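Local coordinates for flagellar biosynthesis protein FlaG (Helicobacter pylori, PDB 6JSX) that is a flagellar protein that probably acts in building the flagellum, perhaps by influencing the length of its filament, as FlaG relatives do, at residues I25-N30 / K34-S39; P5-L10 / K55-L60. All coordinates share one frame; numbering follows the deposited sequence.

Contact 1 (I25-N30 / K34-S39); sequences INFSYN and KGLVVS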
# COMPACT_ATOMS: atom_id res chain seq x y z
N ILE A 25 2.37 2.43 9.14
CA ILE A 25 1.53 2.84 8.02
C ILE A 25 0.09 2.55 8.38
O ILE A 25 -0.24 1.44 8.76
CB ILE A 25 1.86 2.08 6.72
CG1 ILE A 25 3.37 2.19 6.40
CG2 ILE A 25 0.99 2.59 5.58
CD1 ILE A 25 3.77 1.83 4.99
N ASN A 26 -0.77 3.56 8.27
CA ASN A 26 -2.16 3.40 8.67
C ASN A 26 -3.19 3.55 7.55
O ASN A 26 -3.07 4.41 6.68
CB ASN A 26 -2.51 4.33 9.83
CG ASN A 26 -3.86 4.02 10.43
OD1 ASN A 26 -4.84 4.74 10.21
ND2 ASN A 26 -3.94 2.91 11.18
N PHE A 27 -4.22 2.73 7.59
CA PHE A 27 -5.29 2.80 6.60
C PHE A 27 -6.59 3.03 7.32
O PHE A 27 -6.76 2.62 8.47
CB PHE A 27 -5.36 1.50 5.79
CG PHE A 27 -4.13 1.25 4.96
CD1 PHE A 27 -3.02 0.60 5.50
CD2 PHE A 27 -4.07 1.69 3.63
CE1 PHE A 27 -1.87 0.38 4.74
CE2 PHE A 27 -2.92 1.47 2.85
CZ PHE A 27 -1.82 0.81 3.42
N SER A 28 -7.51 3.71 6.65
CA SER A 28 -8.87 3.87 7.15
C SER A 28 -9.78 4.37 6.05
O SER A 28 -9.31 4.96 5.08
CB SER A 28 -8.91 4.86 8.30
OG SER A 28 -8.36 6.06 7.84
N TYR A 29 -11.07 4.12 6.21
CA TYR A 29 -12.04 4.76 5.34
C TYR A 29 -12.50 6.07 5.96
O TYR A 29 -12.99 6.09 7.08
CB TYR A 29 -13.25 3.86 5.10
CG TYR A 29 -14.26 4.46 4.13
CD1 TYR A 29 -14.02 4.45 2.76
CD2 TYR A 29 -15.45 5.02 4.58
CE1 TYR A 29 -14.92 4.98 1.87
CE2 TYR A 29 -16.37 5.55 3.69
CZ TYR A 29 -16.11 5.53 2.33
OH TYR A 29 -17.02 6.05 1.42
N ASN A 30 -12.32 7.17 5.23
CA ASN A 30 -12.95 8.42 5.64
C ASN A 30 -14.33 8.56 4.99
O ASN A 30 -14.46 8.53 3.76
CB ASN A 30 -12.06 9.61 5.30
CG ASN A 30 -12.48 10.87 6.01
OD1 ASN A 30 -13.67 11.20 6.06
ND2 ASN A 30 -11.50 11.58 6.57
N LYS A 34 -15.03 10.56 1.56
CA LYS A 34 -15.40 9.43 0.70
C LYS A 34 -14.21 8.82 -0.04
O LYS A 34 -14.15 8.82 -1.27
CB LYS A 34 -16.48 9.85 -0.31
CG LYS A 34 -17.78 10.37 0.32
CD LYS A 34 -18.48 9.28 1.12
CE LYS A 34 -19.79 9.76 1.72
NZ LYS A 34 -20.89 9.81 0.71
N GLY A 35 -13.25 8.30 0.73
CA GLY A 35 -12.05 7.72 0.14
C GLY A 35 -11.23 6.88 1.10
O GLY A 35 -11.48 6.84 2.31
N LEU A 36 -10.24 6.20 0.56
CA LEU A 36 -9.31 5.49 1.41
C LEU A 36 -8.20 6.47 1.83
O LEU A 36 -7.68 7.25 1.01
CB LEU A 36 -8.72 4.29 0.65
CG LEU A 36 -8.31 2.93 1.27
CD1 LEU A 36 -6.92 2.58 0.78
CD2 LEU A 36 -8.37 2.82 2.80
N VAL A 37 -7.85 6.46 3.11
CA VAL A 37 -6.75 7.30 3.57
C VAL A 37 -5.60 6.51 4.19
O VAL A 37 -5.76 5.78 5.17
CB VAL A 37 -7.23 8.43 4.51
CG1 VAL A 37 -6.02 9.11 5.19
CG2 VAL A 37 -8.13 9.44 3.72
N VAL A 38 -4.43 6.64 3.57
CA VAL A 38 -3.20 6.06 4.08
C VAL A 38 -2.40 7.16 4.77
O VAL A 38 -2.27 8.27 4.25
CB VAL A 38 -2.38 5.38 2.95
CG1 VAL A 38 -2.59 6.10 1.65
CG2 VAL A 38 -0.89 5.34 3.30
N SER A 39 -1.90 6.87 5.97
CA SER A 39 -1.18 7.90 6.69
C SER A 39 0.02 7.37 7.46
O SER A 39 -0.04 6.33 8.11
CB SER A 39 -2.11 8.69 7.62
OG SER A 39 -2.54 7.88 8.70
O HOH W 1 -5.21 6.71 7.66

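Contact 2 (P5-L10 / K55-L60); sequences PKLELL and KEAVEL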
# COMPACT_ATOMS: atom_id res chain seq x y z
N PRO A 5 -18.45 -0.19 3.68
CA PRO A 5 -18.18 -1.44 4.41
C PRO A 5 -16.89 -2.14 3.97
O PRO A 5 -16.12 -2.59 4.81
CB PRO A 5 -19.38 -2.32 4.06
CG PRO A 5 -20.46 -1.38 3.76
CD PRO A 5 -19.82 -0.20 3.12
N LYS A 6 -16.67 -2.21 2.67
CA LYS A 6 -15.55 -2.98 2.15
C LYS A 6 -14.19 -2.32 2.33
O LYS A 6 -13.20 -3.00 2.60
CB LYS A 6 -15.77 -3.35 0.69
CG LYS A 6 -16.94 -4.27 0.52
CD LYS A 6 -17.02 -4.85 -0.89
CE LYS A 6 -18.30 -5.68 -1.03
NZ LYS A 6 -18.71 -6.25 0.30
N LEU A 7 -14.14 -1.00 2.17
CA LEU A 7 -12.89 -0.28 2.37
C LEU A 7 -12.58 -0.18 3.87
O LEU A 7 -11.42 -0.10 4.27
CB LEU A 7 -12.89 1.10 1.70
CG LEU A 7 -12.79 1.05 0.16
CD1 LEU A 7 -12.80 2.44 -0.46
CD2 LEU A 7 -11.57 0.24 -0.30
N GLU A 8 -13.64 -0.21 4.68
CA GLU A 8 -13.49 -0.25 6.14
C GLU A 8 -12.84 -1.55 6.55
O GLU A 8 -11.90 -1.57 7.36
CB GLU A 8 -14.84 -0.10 6.83
CG GLU A 8 -15.40 1.31 6.79
CD GLU A 8 -16.38 1.60 7.91
OE1 GLU A 8 -16.76 0.66 8.63
OE2 GLU A 8 -16.76 2.79 8.06
N LEU A 9 -13.35 -2.64 5.99
CA LEU A 9 -12.86 -3.98 6.28
C LEU A 9 -11.44 -4.15 5.75
O LEU A 9 -10.55 -4.59 6.48
CB LEU A 9 -13.81 -5.02 5.66
CG LEU A 9 -13.63 -6.51 5.89
CD1 LEU A 9 -13.73 -6.88 7.37
CD2 LEU A 9 -14.67 -7.26 5.08
N LEU A 10 -11.23 -3.76 4.50
CA LEU A 10 -9.90 -3.74 3.86
C LEU A 10 -8.89 -2.97 4.70
O LEU A 10 -7.70 -3.27 4.69
CB LEU A 10 -10.02 -3.08 2.48
CG LEU A 10 -8.94 -3.21 1.40
CD1 LEU A 10 -8.07 -1.97 1.28
CD2 LEU A 10 -8.10 -4.45 1.62
N LYS A 55 -13.90 5.13 -5.34
CA LYS A 55 -13.95 4.41 -6.60
C LYS A 55 -12.56 4.08 -7.14
O LYS A 55 -12.32 2.97 -7.59
CB LYS A 55 -14.76 5.21 -7.62
CG LYS A 55 -15.00 4.49 -8.94
CD LYS A 55 -16.17 5.11 -9.68
CE LYS A 55 -16.19 4.69 -11.15
NZ LYS A 55 -17.28 5.38 -11.92
N GLU A 56 -11.65 5.04 -7.08
CA GLU A 56 -10.30 4.81 -7.58
C GLU A 56 -9.57 3.76 -6.73
O GLU A 56 -8.70 3.05 -7.22
CB GLU A 56 -9.52 6.13 -7.65
CG GLU A 56 -10.07 7.12 -8.70
CD GLU A 56 -9.36 8.47 -8.66
OE1 GLU A 56 -8.91 8.87 -7.57
OE2 GLU A 56 -9.26 9.14 -9.71
N ALA A 57 -9.96 3.67 -5.46
CA ALA A 57 -9.34 2.75 -4.51
C ALA A 57 -9.74 1.31 -4.77
O ALA A 57 -8.93 0.38 -4.64
CB ALA A 57 -9.70 3.15 -3.09
N VAL A 58 -11.00 1.11 -5.11
CA VAL A 58 -11.50 -0.23 -5.37
C VAL A 58 -10.92 -0.80 -6.67
O VAL A 58 -10.55 -1.97 -6.74
CB VAL A 58 -13.03 -0.26 -5.36
CG1 VAL A 58 -13.53 -1.68 -5.61
CG2 VAL A 58 -13.55 0.27 -4.03
N GLU A 59 -10.84 0.05 -7.70
CA GLU A 59 -10.20 -0.33 -8.96
C GLU A 59 -8.73 -0.70 -8.76
O GLU A 59 -8.23 -1.66 -9.35
CB GLU A 59 -10.33 0.79 -9.98
CG GLU A 59 -11.77 1.04 -10.43
CD GLU A 59 -11.92 2.24 -11.36
OE1 GLU A 59 -10.93 3.00 -11.53
OE2 GLU A 59 -13.03 2.41 -11.91
N LEU A 60 -8.05 0.08 -7.92
CA LEU A 60 -6.63 -0.10 -7.64
C LEU A 60 -6.35 -1.38 -6.89
O LEU A 60 -5.45 -2.13 -7.25
CB LEU A 60 -6.13 1.08 -6.81
CG LEU A 60 -4.77 0.95 -6.17
CD1 LEU A 60 -3.70 1.08 -7.22
CD2 LEU A 60 -4.63 2.01 -5.10

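Contact 1 (I25-N30 / K34-S39)
Phe27 sets its ring against Leu36 and Val38 on one face of a two-stranded antiparallel hairpin. Leu36 CD1 meets the ring edge at CD2 (4.1 Å), and Val38 CB fills the corner beside CE2 of the same ring (3.9 Å). A flat aromatic suits the gap between two branched aliphatic side chains. Beyond Val38, its CG2 lies alongside Ile25 CG2, both chains pointing the same way. Toward the turn, Tyr29 swings CG anti to its backbone N (chi1 -177°), which lays the ring obliquely against the Gly35 backbone, near its carbonyl O, and brings OH to 3.6 Å from Lys34 CD. Gly35 and Lys34 both face Asn30, a G1 bulge; Lys34 holds the left-handed backbone (phi 53°).

Backbone bonds draw the strands together: Ser39 N to Asn26 O is 2.8 Å, and Val37 N meets Ser28 O almost straight (2.9 Å, 174° at the hydrogen). The other face is polar around Val37. There one water sits in the hollow between Ser28 OG and Ser39 OG and gives a 2.7 Å hydrogen bond to Val37 O, small hydroxyls leaving it room.

Strand 35-41 is central, its other edge bonded to strand 47-53. Helix 4-21 covers the aromatic face, with Leu14 on Phe27 and Ser11 on Leu36, and Tyr29 OH bonds Ser54 at the start of helix 54-72.

Contact 2 (P5-L10 / K55-L60)
Leu7 reaches from helix 4-21 to Ala57 and Val58 of helix 54-72, a small helix-helix contact in an alpha-beta-beta-beta-alpha fold whose two helices come from opposite ends of the chain. The touching is by apolar side chains alone, and one leucine spans the whole gap, since the nearest CA atoms, Leu7 CA and Val58 CA, are 7.9 Å apart.

The apolar pairing is a fork against two blunt methyls. Leu7 carries CG anti to its carbonyl carbon (chi1 -73°), which extends the side chain from its helix and presents both branch tips to the other one. Its CD1 comes 4.1 Å from Ala57 CB. Alanine fits here because its short side chain keeps a low surface on the second helix against which the longer leucine can rest. Val58 adds a beta-branched shoulder on the next residue, offering CG2 while its CG1 turns away, so leucine supplies the length and alanine and valine the shallow landing.

Backbone bonds within each helix hold these residues in place: Leu10 N to Lys6 O is 2.8 Å in one, and Leu60 N to Glu56 O is 3.1 Å in the other. The charged side chains project elsewhere, and Glu59 forms a salt bridge with Arg63 on its own helix.

Further apolar packing encloses the site. Tyr29 covers Leu7 from the sheet and Ile52 lies on Ala57, while Leu10 packs on Met61 and on Val67 of the second subunit. Where the fork meets the valine, Val58 CG2 stands opposite the notch of the leucine, 4.2 Å from Leu7 CD1 and 4.2 Å from Leu7 CD2.

Contacts 1 and 2 have centres about 10 Å apart and build neighbouring layers of one small fold. Along the chain, 5-10 comes first, then the hairpin 25-30 and 34-39, and finally 55-60, so the helical pair of contact 2 brackets the hairpin of contact 1. The layers meet directly: Tyr29 CD1 lies 3.7 Å from Leu7 CB, and Leu36 CB is 4.0 Å from Ala57 CB. One face of the three-stranded sheet thus rests on both helices, joining chain ends that are distant in sequence. Residues of both contacts also pack against the second subunit, consistent with a core partly shared across the dimer.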